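Side-chain contacts in flavin-dependent monooxygenase, oxygenase subunit HsaA (Rhodococcus sp., PDB 2RFQ), which catalyses the FMNH2-dependent ortho-hydroxylation of the secosteroid 3-HSA to the catechol 3,4-DHSA during cholesterol breakdown, working with the reductase HsaB: residues Y229-W233 with G234-P238; F316-R319 with L320-R323. All coordinates share one frame; numbering follows the deposited sequence.

Interaction 1 of 2, residues Y229-W233 with G234-P238; sequences YKMPW and GTIHP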
ATOM      1  N   TYR A 229      -1.608  22.065 -31.844  1.00  7.36           N
ATOM      2  CA  TYR A 229      -0.194  21.852 -32.230  1.00  7.19           C
ATOM      3  C   TYR A 229       0.789  22.650 -31.364  1.00  8.09           C
ATOM      4  O   TYR A 229       2.006  22.488 -31.513  1.00  9.22           O
ATOM      5  CB  TYR A 229       0.042  22.080 -33.741  1.00  7.53           C
ATOM      6  CG  TYR A 229      -0.872  21.214 -34.555  1.00  7.05           C
ATOM      7  CD1 TYR A 229      -0.799  19.813 -34.453  1.00  6.90           C
ATOM      8  CD2 TYR A 229      -1.861  21.769 -35.368  1.00  9.72           C
ATOM      9  CE1 TYR A 229      -1.693  18.978 -35.127  1.00  8.75           C
ATOM     10  CE2 TYR A 229      -2.736  20.960 -36.068  1.00  8.52           C
ATOM     11  CZ  TYR A 229      -2.647  19.568 -35.957  1.00  9.23           C
ATOM     12  OH  TYR A 229      -3.520  18.754 -36.626  1.00 10.10           O
ATOM     13  N   LYS A 230       0.268  23.477 -30.449  1.00  7.28           N
ATOM     14  CA  LYS A 230       1.120  24.229 -29.519  1.00  7.61           C
ATOM     15  C   LYS A 230       1.210  23.501 -28.165  1.00  7.33           C
ATOM     16  O   LYS A 230       1.851  23.992 -27.224  1.00  8.39           O
ATOM     17  CB  LYS A 230       0.608  25.657 -29.360  1.00  7.86           C
ATOM     18  CG  LYS A 230       0.710  26.405 -30.674  1.00 10.55           C
ATOM     19  CD  LYS A 230       0.229  27.837 -30.562  1.00 12.71           C
ATOM     20  CE  LYS A 230       0.552  28.585 -31.865  1.00 17.62           C
ATOM     21  NZ  LYS A 230      -0.339  28.192 -33.006  1.00 19.97           N
HETATM   22  N   MSE A 231       0.541  22.349 -28.069  1.00  6.19           N
HETATM   23  CA  MSE A 231       0.618  21.549 -26.837  1.00  6.25           C
HETATM   24  C   MSE A 231       2.042  21.027 -26.625  1.00  5.68           C
HETATM   25  O   MSE A 231       2.703  20.682 -27.588  1.00  6.28           O
HETATM   26  CB  MSE A 231      -0.348  20.361 -26.894  1.00  6.82           C
HETATM   27  CG  MSE A 231      -1.802  20.782 -26.905  1.00  7.21           C
HETATM   28 SE   MSE A 231      -2.448  21.145 -25.080  1.00 13.23          SE
HETATM   29  CE  MSE A 231      -2.422  19.289 -24.392  1.00 10.09           C
ATOM     30  N   PRO A 232       2.498  20.960 -25.357  1.00  6.25           N
ATOM     31  CA  PRO A 232       3.844  20.473 -25.076  1.00  6.83           C
ATOM     32  C   PRO A 232       3.993  18.975 -25.317  1.00  6.78           C
ATOM     33  O   PRO A 232       3.129  18.203 -24.898  1.00  5.78           O
ATOM     34  CB  PRO A 232       4.051  20.832 -23.585  1.00  6.91           C
ATOM     35  CG  PRO A 232       2.695  20.850 -23.005  1.00  6.55           C
ATOM     36  CD  PRO A 232       1.794  21.385 -24.133  1.00  6.65           C
ATOM     37  N   TRP A 233       5.075  18.585 -26.003  1.00  7.06           N
ATOM     38  CA  TRP A 233       5.385  17.166 -26.212  1.00  7.13           C
ATOM     39  C   TRP A 233       5.428  16.391 -24.896  1.00  6.88           C
ATOM     40  O   TRP A 233       5.016  15.220 -24.860  1.00  6.58           O
ATOM     41  CB  TRP A 233       6.735  17.037 -26.930  1.00  8.64           C
ATOM     42  CG  TRP A 233       7.143  15.622 -27.322  1.00  9.31           C
ATOM     43  CD1 TRP A 233       8.255  14.958 -26.894  1.00 12.18           C
ATOM     44  CD2 TRP A 233       6.487  14.737 -28.258  1.00 10.05           C
ATOM     45  NE1 TRP A 233       8.326  13.718 -27.481  1.00 10.72           N
ATOM     46  CE2 TRP A 233       7.263  13.556 -28.326  1.00 10.84           C
ATOM     47  CE3 TRP A 233       5.329  14.825 -29.034  1.00 11.90           C
ATOM     48  CZ2 TRP A 233       6.925  12.475 -29.150  1.00  9.88           C
ATOM     49  CZ3 TRP A 233       4.971  13.728 -29.847  1.00 10.72           C
ATOM     50  CH2 TRP A 233       5.778  12.573 -29.900  1.00 10.70           C
ATOM     51  N   GLY A 234       5.937  17.026 -23.838  1.00  6.62           N
ATOM     52  CA  GLY A 234       6.064  16.365 -22.534  1.00  6.51           C
ATOM     53  C   GLY A 234       4.731  15.946 -21.926  1.00  5.57           C
ATOM     54  O   GLY A 234       4.689  15.091 -21.034  1.00  5.77           O
ATOM     55  N   THR A 235       3.641  16.606 -22.354  1.00  5.05           N
ATOM     56  CA  THR A 235       2.295  16.118 -22.060  1.00  5.93           C
ATOM     57  C   THR A 235       1.720  15.181 -23.144  1.00  5.99           C
ATOM     58  O   THR A 235       1.176  14.124 -22.842  1.00  5.75           O
ATOM     59  CB  THR A 235       1.324  17.292 -21.806  1.00  6.68           C
ATOM     60  OG1 THR A 235       1.746  17.986 -20.626  1.00  7.47           O
ATOM     61  CG2 THR A 235      -0.107  16.778 -21.586  1.00  7.40           C
ATOM     62  N   ILE A 236       1.822  15.591 -24.399  1.00  5.48           N
ATOM     63  CA  ILE A 236       1.188  14.850 -25.499  1.00  5.28           C
ATOM     64  C   ILE A 236       1.671  13.410 -25.625  1.00  5.31           C
ATOM     65  O   ILE A 236       0.847  12.472 -25.764  1.00  6.16           O
ATOM     66  CB  ILE A 236       1.440  15.617 -26.827  1.00  4.54           C
ATOM     67  CG1 ILE A 236       0.635  16.938 -26.800  1.00  5.45           C
ATOM     68  CG2 ILE A 236       1.131  14.737 -28.063  1.00  4.62           C
ATOM     69  CD1 ILE A 236      -0.909  16.760 -27.044  1.00  7.59           C
ATOM     70  N   HIS A 237       2.991  13.223 -25.622  1.00  5.55           N
ATOM     71  CA  HIS A 237       3.506  11.859 -25.883  1.00  6.39           C
ATOM     72  C   HIS A 237       3.298  10.967 -24.655  1.00  6.17           C
ATOM     73  O   HIS A 237       2.693   9.892 -24.774  1.00  5.78           O
ATOM     74  CB  HIS A 237       4.941  11.907 -26.386  1.00  7.74           C
ATOM     75  CG  HIS A 237       5.580  10.562 -26.532  1.00 12.11           C
ATOM     76  ND1 HIS A 237       5.019   9.546 -27.280  1.00 17.75           N
ATOM     77  CD2 HIS A 237       6.725  10.063 -26.010  1.00 14.53           C
ATOM     78  CE1 HIS A 237       5.798   8.479 -27.217  1.00 15.83           C
ATOM     79  NE2 HIS A 237       6.836   8.766 -26.449  1.00 17.06           N
ATOM     80  N   PRO A 238       3.742  11.415 -23.465  1.00  6.01           N
ATOM     81  CA  PRO A 238       3.455  10.533 -22.319  1.00  6.14           C
ATOM     82  C   PRO A 238       1.955  10.235 -22.084  1.00  6.95           C
ATOM     83  O   PRO A 238       1.599   9.120 -21.682  1.00  6.95           O
ATOM     84  CB  PRO A 238       4.083  11.280 -21.131  1.00  6.31           C
ATOM     85  CG  PRO A 238       5.231  12.038 -21.774  1.00  6.35           C
ATOM     86  CD  PRO A 238       4.582  12.558 -23.063  1.00  6.03           C
TER

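Interaction 2 of 2, residues F316-R319 with L320-R323; sequences FELR and LRAR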
ATOM      1  N   PHE A 316       4.873  26.329 -16.871  1.00  9.50           N
ATOM      2  CA  PHE A 316       5.689  25.198 -16.511  1.00  9.35           C
ATOM      3  C   PHE A 316       5.117  24.398 -15.347  1.00  8.69           C
ATOM      4  O   PHE A 316       5.190  23.153 -15.372  1.00  7.41           O
ATOM      5  CB  PHE A 316       7.117  25.643 -16.222  1.00  9.67           C
ATOM      6  CG  PHE A 316       8.109  24.521 -16.266  1.00 10.60           C
ATOM      7  CD1 PHE A 316       8.336  23.818 -17.454  1.00 14.09           C
ATOM      8  CD2 PHE A 316       8.809  24.151 -15.119  1.00 12.86           C
ATOM      9  CE1 PHE A 316       9.251  22.768 -17.494  1.00 14.92           C
ATOM     10  CE2 PHE A 316       9.729  23.116 -15.156  1.00 13.01           C
ATOM     11  CZ  PHE A 316       9.947  22.419 -16.344  1.00 11.56           C
ATOM     12  N   GLU A 317       4.530  25.080 -14.350  1.00  8.38           N
ATOM     13  CA  GLU A 317       3.955  24.369 -13.202  1.00  9.17           C
ATOM     14  C   GLU A 317       2.887  23.377 -13.647  1.00  8.44           C
ATOM     15  O   GLU A 317       2.790  22.273 -13.085  1.00  7.61           O
ATOM     16  CB  GLU A 317       3.424  25.313 -12.102  1.00  9.54           C
ATOM     17  CG  GLU A 317       2.136  26.108 -12.430  1.00 14.56           C
ATOM     18  CD  GLU A 317       0.787  25.359 -12.178  1.00 20.19           C
ATOM     19  OE1 GLU A 317      -0.204  25.752 -12.846  1.00 23.40           O
ATOM     20  OE2 GLU A 317       0.691  24.421 -11.333  1.00 22.82           O
ATOM     21  N   LEU A 318       2.096  23.748 -14.667  1.00  7.07           N
ATOM     22  CA  LEU A 318       1.076  22.838 -15.184  1.00  7.21           C
ATOM     23  C   LEU A 318       1.692  21.645 -15.928  1.00  6.75           C
ATOM     24  O   LEU A 318       1.231  20.508 -15.775  1.00  7.18           O
ATOM     25  CB  LEU A 318       0.095  23.610 -16.072  1.00  6.98           C
ATOM     26  CG  LEU A 318      -1.006  22.814 -16.775  1.00  6.74           C
ATOM     27  CD1 LEU A 318      -1.803  21.917 -15.834  1.00  6.56           C
ATOM     28  CD2 LEU A 318      -1.941  23.790 -17.536  1.00  6.78           C
ATOM     29  N   ARG A 319       2.731  21.908 -16.717  1.00  6.50           N
ATOM     30  CA  ARG A 319       3.438  20.824 -17.404  1.00  6.34           C
ATOM     31  C   ARG A 319       4.000  19.836 -16.378  1.00  6.15           C
ATOM     32  O   ARG A 319       3.979  18.626 -16.606  1.00  6.59           O
ATOM     33  CB  ARG A 319       4.549  21.388 -18.295  1.00  6.87           C
ATOM     34  CG  ARG A 319       3.971  21.988 -19.587  1.00  7.42           C
ATOM     35  CD  ARG A 319       4.962  22.907 -20.262  1.00  9.30           C
ATOM     36  NE  ARG A 319       6.174  22.210 -20.655  1.00  9.01           N
ATOM     37  CZ  ARG A 319       7.280  22.810 -21.100  1.00 10.34           C
ATOM     38  NH1 ARG A 319       7.327  24.145 -21.221  1.00 10.32           N
ATOM     39  NH2 ARG A 319       8.353  22.082 -21.434  1.00 11.59           N
ATOM     40  N   LEU A 320       4.472  20.360 -15.238  1.00  6.32           N
ATOM     41  CA  LEU A 320       4.977  19.484 -14.168  1.00  5.85           C
ATOM     42  C   LEU A 320       3.860  18.662 -13.532  1.00  6.38           C
ATOM     43  O   LEU A 320       4.013  17.437 -13.301  1.00  6.83           O
ATOM     44  CB  LEU A 320       5.698  20.304 -13.078  1.00  5.03           C
ATOM     45  CG  LEU A 320       7.037  20.898 -13.518  1.00  5.24           C
ATOM     46  CD1 LEU A 320       7.500  21.971 -12.510  1.00  8.54           C
ATOM     47  CD2 LEU A 320       8.103  19.819 -13.670  1.00  8.01           C
ATOM     48  N   ARG A 321       2.723  19.317 -13.252  1.00  6.82           N
ATOM     49  CA  ARG A 321       1.559  18.582 -12.718  1.00  6.98           C
ATOM     50  C   ARG A 321       1.080  17.497 -13.691  1.00  6.30           C
ATOM     51  O   ARG A 321       0.692  16.398 -13.271  1.00  6.38           O
ATOM     52  CB  ARG A 321       0.384  19.513 -12.370  1.00  8.28           C
ATOM     53  CG  ARG A 321       0.621  20.243 -11.063  1.00 11.57           C
ATOM     54  CD  ARG A 321      -0.635  20.947 -10.586  1.00 14.55           C
ATOM     55  NE  ARG A 321      -0.869  22.155 -11.355  1.00 16.53           N
ATOM     56  CZ  ARG A 321      -1.901  22.387 -12.149  1.00 19.16           C
ATOM     57  NH1 ARG A 321      -2.863  21.474 -12.307  1.00 23.21           N
ATOM     58  NH2 ARG A 321      -1.976  23.562 -12.774  1.00 18.37           N
ATOM     59  N   ALA A 322       1.107  17.814 -14.983  1.00  6.49           N
ATOM     60  CA  ALA A 322       0.688  16.877 -16.014  1.00  6.17           C
ATOM     61  C   ALA A 322       1.529  15.616 -15.948  1.00  6.25           C
ATOM     62  O   ALA A 322       1.003  14.517 -15.901  1.00  6.79           O
ATOM     63  CB  ALA A 322       0.754  17.529 -17.407  1.00  6.79           C
ATOM     64  N   ARG A 323       2.855  15.785 -15.906  1.00  5.87           N
ATOM     65  CA  ARG A 323       3.738  14.613 -15.805  1.00  6.28           C
ATOM     66  C   ARG A 323       3.533  13.809 -14.514  1.00  6.06           C
ATOM     67  O   ARG A 323       3.476  12.572 -14.536  1.00  6.74           O
ATOM     68  CB  ARG A 323       5.186  15.046 -15.977  1.00  5.48           C
ATOM     69  CG  ARG A 323       5.561  15.241 -17.445  1.00  5.90           C
ATOM     70  CD  ARG A 323       5.799  13.885 -18.106  1.00  5.52           C
ATOM     71  NE  ARG A 323       7.094  13.316 -17.664  1.00  5.42           N
ATOM     72  CZ  ARG A 323       7.350  12.016 -17.516  1.00  6.05           C
ATOM     73  NH1 ARG A 323       6.406  11.087 -17.751  1.00  5.75           N
ATOM     74  NH2 ARG A 323       8.573  11.648 -17.147  1.00  6.26           N
TER

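Interaction 1 of 2, residues Y229-W233 with G234-P238
Trp233 and His237 stand one helical turn apart and point the same way. Both carry CG anti to the backbone N (chi1 -175° in Trp233), which sends the two rings off the same side of the helix. The His237 CB sits over the centre of the six-membered ring of Trp233, 3.4 Å from its centroid, a CH-pi contact. The imidazole itself is slid off the indole. The two planes are 6° apart, but the His237 ring centroid is 4.8 Å from that of the Trp233 six-membered ring, and the rings barely overlap. Tyr120, an FMN-binding residue by similarity, meets both rings edge-to-face, so the pair probably helps shape the flavin pocket. If Trp233 were an alanine, the ring face under His237 CB would be gone, which would probably open a gap there and leave the imidazole less firmly held.

Residues 233-238 are the first turns of helix 233-266, the opening helix of the C-terminal bundle of the acyl-CoA dehydrogenase fold. Pro232 is its N-cap residue. Pro232 O accepts two bonds, a straight one from Ile236 N at 3.0 Å and a bent one from Thr235 N that comes from above the carbonyl plane. His237 N bonds to Trp233 O at 2.9 Å. Just before the cap in sequence, Met231, a selenomethionine, crosses Ile236 at about a right angle. Met231 CB lies 3.6 Å from Ile236 CG1. Thr235 OG1 sits 3.8 Å from Pro232 CG and is hydrogen-bonded to Glu304.

Interaction 2 of 2, residues F316-R319 with L320-R323
Arg321 reaches back one turn to Glu317, and the two side chains run alongside each other. The Arg321 CB packs 3.6 Å from Leu318 O, and CG lies equally close to Glu317 O. Arg321 CD then passes 3.8 Å from Glu317 OE2. The chain bends at chi3 (-76°), and this turns the guanidinium side-on to the carboxylate. Arg321 NE bonds to Glu317 OE2 and Arg321 NH2 to Glu317 OE1, each at 2.8 Å. Both oxygens are met on their syn sides, and the carboxylate and guanidinium planes are 23° apart. This two-pronged salt bridge holds the guanidinium against rotation. Leu318 CD1 lies over one of its faces, 3.5 Å from Arg321 NH2.

This is an i to i+4 ion pair in the first turns of helix 316-344, part of the C-terminal helical domain of the acyl-CoA dehydrogenase fold. Glu317 is exposed, so the bridge lies toward solvent.

Another i to i+4 pair is apolar. Leu320 CD1 touches Phe316 CD2 at 3.6 Å, and the leucine CG makes an off-centre CH-pi contact with the ring. Phe316 CD1 in turn lies over one face of the Arg319 guanidinium, whose NH2 forms a salt bridge with the C-terminal carboxylate of Val394.

Both contacts are local, each within about two turns of a helix start in the C-terminal bundle. Interaction 1 is buried and lies near the predicted flavin site. Interaction 2 is only partly buried and farther from the chain centre. Their chemistry follows: aromatic and apolar contacts with a proline cap in 229-238, a salt bridge on the solvent-facing flank of 316-323, beside an aromatic-aliphatic pair. The two interactions meet directly. Pro232 CG packs on Arg319 CG at 3.8 Å, and Thr235 OG1 lies 3.4 Å from Ala322 CB. Gly234 O approaches Arg323 CD. Glu304 of helix 277-309, the hydrogen-bond partner of Thr235, also touches Pro232, Leu318 and Ala322, so one residue borders both contacts.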